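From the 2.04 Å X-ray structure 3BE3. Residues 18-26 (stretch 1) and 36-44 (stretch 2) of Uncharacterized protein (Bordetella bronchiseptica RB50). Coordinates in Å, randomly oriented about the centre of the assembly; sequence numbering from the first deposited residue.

Stretch 1 (18-26) GDHYLALGL
Stretch 2, residues 36-44: VVVYTRLYA

Two neighbouring antiparallel strands, 20-26 and 36-41, are joined by a backbone hydrogen-bond ladder with one beta bulge, and a cluster of three tyrosines packs on one face of the sheet. The strand axes approach to 4.4 Å, their N-to-C directions lie 143° apart, and the stretches together bury 765 Å². Register is set by Tyr-21 opposite Arg-41 (CA to CA 4.5 Å), Leu-22 opposite Thr-40 (CA to CA 5.1 Å) and Ala-23 opposite Tyr-39 (CA to CA 4.0 Å); beyond the bulge Gly-25 pairs with Val-38 (CA to CA 5.8 Å) and Leu-26 with Val-37 (CA to CA 4.8 Å).

Leu-22 and Thr-40 form a reciprocal pair, Leu-22 N to Thr-40 O and Thr-40 N to Leu-22 O, both 2.8 Å. Leu-42 N extends the ladder past the strand end to His-20 O at 3.0 Å, and a water there accepts from His-20 N (2.8 Å) and donates to Leu-42 O (3.1 Å). At the bulge, two successive residues serve Val-38: Leu-24 N donates to Val-38 O (2.8 Å), and Gly-25 O accepts from Val-38 N (3.1 Å). Leu-24 turns to phi/psi -83/-26°, and Gly-25 follows at 156/-175°, where a CB would jam against the preceding carbonyl O; glycine suits this position. Other residues of both strands keep extended angles. Close CA-H...O contacts fill in between, such as Tyr-39 CA to Leu-22 O at 3.0 Å.

Tyr-21 (chi1 m, chi2 84°) is the centre of the aromatic cluster and loses 96 Å² to the other stretch. Tyr-39 (chi1 p, chi2 107°) turns its edge toward the Tyr-21 face, planes at 76° and centroids 5.4 Å apart, with Tyr-21 CD2 3.5 Å from Tyr-39 CD1. Tyr-43 (chi1 p, chi2 93°) does likewise at 89° and 5.6 Å, and Tyr-21 OH hydrogen-bonds Tyr-43 OH at 2.9 Å, so these two rings join polar and apolar contacts. Asp-19 (chi1 m) lies over one Tyr-43 face, its CB 3.5 Å from Tyr-43 CE2. Arg-41 (p, t, t, chi4 70°) leads its end away, and its NH1 donates to Tyr-43 O at 3.2 Å.

Farther along the tyrosine face, buried Ala-23 sets its methyl among apolar neighbours; its CB lies 4.0 Å from Val-37 CG1 (Val-37 chi1 t) and 4.4 Å from Tyr-39 CB. Leu-26 CD2 (m, t) reaches Val-37 CG2 at 4.2 Å. On the face bearing Leu-22 and Thr-40, Leu-22 CB (t, p) packs 4.0 Å from Leu-42 CD1 (m, t).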

# COMPACT_ATOMS: atom_id res chain seq x y z
N GLY B 18 2.17 -15.01 15.47
CA GLY B 18 3.60 -15.05 15.74
C GLY B 18 4.57 -14.27 14.86
O GLY B 18 5.63 -13.86 15.33
N ASP B 19 4.23 -14.07 13.59
CA ASP B 19 5.12 -13.34 12.69
C ASP B 19 5.03 -11.83 12.82
O ASP B 19 4.00 -11.29 13.23
CB ASP B 19 4.85 -13.74 11.23
CG ASP B 19 5.18 -15.20 10.94
OD1 ASP B 19 6.27 -15.66 11.35
OD2 ASP B 19 4.35 -15.88 10.30
N HIS B 20 6.12 -11.15 12.46
CA HIS B 20 6.21 -9.69 12.54
C HIS B 20 6.10 -9.02 11.17
O HIS B 20 6.51 -9.58 10.15
CB HIS B 20 7.51 -9.27 13.23
CG HIS B 20 7.58 -9.68 14.67
ND1 HIS B 20 7.20 -8.84 15.70
CD2 HIS B 20 7.90 -10.86 15.25
CE1 HIS B 20 7.28 -9.49 16.85
NE2 HIS B 20 7.70 -10.72 16.60
N TYR B 21 5.55 -7.81 11.17
CA TYR B 21 5.37 -7.04 9.94
C TYR B 21 5.71 -5.57 10.17
O TYR B 21 5.65 -5.08 11.30
CB TYR B 21 3.91 -7.14 9.45
CG TYR B 21 3.44 -8.54 9.09
CD1 TYR B 21 2.96 -9.41 10.06
CD2 TYR B 21 3.47 -8.99 7.78
CE1 TYR B 21 2.53 -10.71 9.73
CE2 TYR B 21 3.04 -10.28 7.44
CZ TYR B 21 2.57 -11.13 8.41
OH TYR B 21 2.12 -12.39 8.07
N LEU B 22 6.07 -4.88 9.09
CA LEU B 22 6.39 -3.45 9.17
C LEU B 22 5.28 -2.68 8.48
O LEU B 22 5.15 -2.74 7.26
CB LEU B 22 7.73 -3.14 8.48
CG LEU B 22 8.08 -1.65 8.31
CD1 LEU B 22 8.21 -0.96 9.65
CD2 LEU B 22 9.37 -1.51 7.51
N ALA B 23 4.48 -1.96 9.26
CA ALA B 23 3.41 -1.15 8.69
C ALA B 23 4.07 0.18 8.33
O ALA B 23 4.60 0.87 9.20
CB ALA B 23 2.28 -0.94 9.72
N LEU B 24 4.04 0.53 7.04
CA LEU B 24 4.64 1.76 6.55
C LEU B 24 3.74 2.98 6.71
O LEU B 24 4.21 4.11 6.79
CB LEU B 24 5.01 1.61 5.07
CG LEU B 24 6.14 0.63 4.71
CD1 LEU B 24 6.21 0.48 3.20
CD2 LEU B 24 7.46 1.13 5.29
N GLY B 25 2.43 2.74 6.75
CA GLY B 25 1.49 3.83 6.92
C GLY B 25 0.11 3.49 6.38
O GLY B 25 -0.14 2.36 5.95
N LEU B 26 -0.79 4.47 6.40
CA LEU B 26 -2.14 4.28 5.90
C LEU B 26 -2.19 4.72 4.44
O LEU B 26 -1.41 5.57 4.01
CB LEU B 26 -3.14 5.12 6.71
CG LEU B 26 -3.33 4.78 8.19
CD1 LEU B 26 -4.30 5.77 8.81
CD2 LEU B 26 -3.85 3.34 8.32
N VAL B 36 -6.67 1.57 3.95
CA VAL B 36 -5.92 0.33 4.14
C VAL B 36 -4.54 0.52 4.79
O VAL B 36 -3.98 1.61 4.75
CB VAL B 36 -5.69 -0.38 2.78
CG1 VAL B 36 -7.02 -0.63 2.08
CG2 VAL B 36 -4.79 0.48 1.89
N VAL B 37 -4.01 -0.55 5.38
CA VAL B 37 -2.68 -0.52 5.99
C VAL B 37 -1.72 -1.12 4.97
O VAL B 37 -2.01 -2.16 4.38
CB VAL B 37 -2.61 -1.37 7.30
CG1 VAL B 37 -1.17 -1.42 7.84
CG2 VAL B 37 -3.55 -0.80 8.36
N VAL B 38 -0.60 -0.44 4.74
CA VAL B 38 0.44 -0.90 3.82
C VAL B 38 1.52 -1.49 4.72
O VAL B 38 2.05 -0.79 5.58
CB VAL B 38 1.04 0.27 3.00
CG1 VAL B 38 2.17 -0.23 2.11
CG2 VAL B 38 -0.05 0.91 2.16
N TYR B 39 1.84 -2.77 4.54
CA TYR B 39 2.84 -3.42 5.39
C TYR B 39 3.71 -4.46 4.67
O TYR B 39 3.31 -5.02 3.65
CB TYR B 39 2.13 -4.06 6.59
CG TYR B 39 1.13 -5.16 6.27
CD1 TYR B 39 1.42 -6.50 6.54
CD2 TYR B 39 -0.13 -4.87 5.74
CE1 TYR B 39 0.48 -7.51 6.29
CE2 TYR B 39 -1.07 -5.88 5.49
CZ TYR B 39 -0.76 -7.20 5.77
OH TYR B 39 -1.71 -8.18 5.55
N THR B 40 4.88 -4.72 5.23
CA THR B 40 5.82 -5.67 4.65
C THR B 40 6.07 -6.78 5.66
O THR B 40 6.10 -6.52 6.86
CB THR B 40 7.17 -4.99 4.34
OG1 THR B 40 6.93 -3.80 3.58
CG2 THR B 40 8.08 -5.93 3.55
N ARG B 41 6.23 -8.01 5.20
CA ARG B 41 6.51 -9.09 6.14
C ARG B 41 7.98 -9.06 6.50
O ARG B 41 8.84 -8.71 5.67
CB ARG B 41 6.12 -10.46 5.55
CG ARG B 41 6.72 -10.77 4.21
CD ARG B 41 6.24 -12.13 3.70
NE ARG B 41 6.48 -12.25 2.27
CZ ARG B 41 7.68 -12.36 1.72
NH1 ARG B 41 8.77 -12.39 2.47
NH2 ARG B 41 7.79 -12.38 0.40
N LEU B 42 8.27 -9.44 7.74
CA LEU B 42 9.64 -9.44 8.23
C LEU B 42 10.09 -10.87 8.56
O LEU B 42 10.60 -11.14 9.65
CB LEU B 42 9.75 -8.53 9.45
CG LEU B 42 9.23 -7.10 9.20
CD1 LEU B 42 9.25 -6.30 10.49
CD2 LEU B 42 10.08 -6.41 8.12
N TYR B 43 9.89 -11.76 7.60
CA TYR B 43 10.28 -13.17 7.72
C TYR B 43 10.33 -13.75 6.31
O TYR B 43 9.69 -13.21 5.38
CB TYR B 43 9.29 -13.95 8.59
CG TYR B 43 7.87 -13.99 8.08
CD1 TYR B 43 7.42 -15.03 7.28
CD2 TYR B 43 6.98 -12.97 8.37
CE1 TYR B 43 6.10 -15.05 6.79
CE2 TYR B 43 5.67 -12.98 7.89
CZ TYR B 43 5.24 -14.03 7.10
OH TYR B 43 3.94 -14.04 6.62
N ALA B 44 11.07 -14.84 6.15
CA ALA B 44 11.24 -15.49 4.85
C ALA B 44 9.99 -16.24 4.39
O ALA B 44 9.43 -17.05 5.12
CB ALA B 44 12.44 -16.44 4.90
O HOH W 1 8.75 -12.10 11.92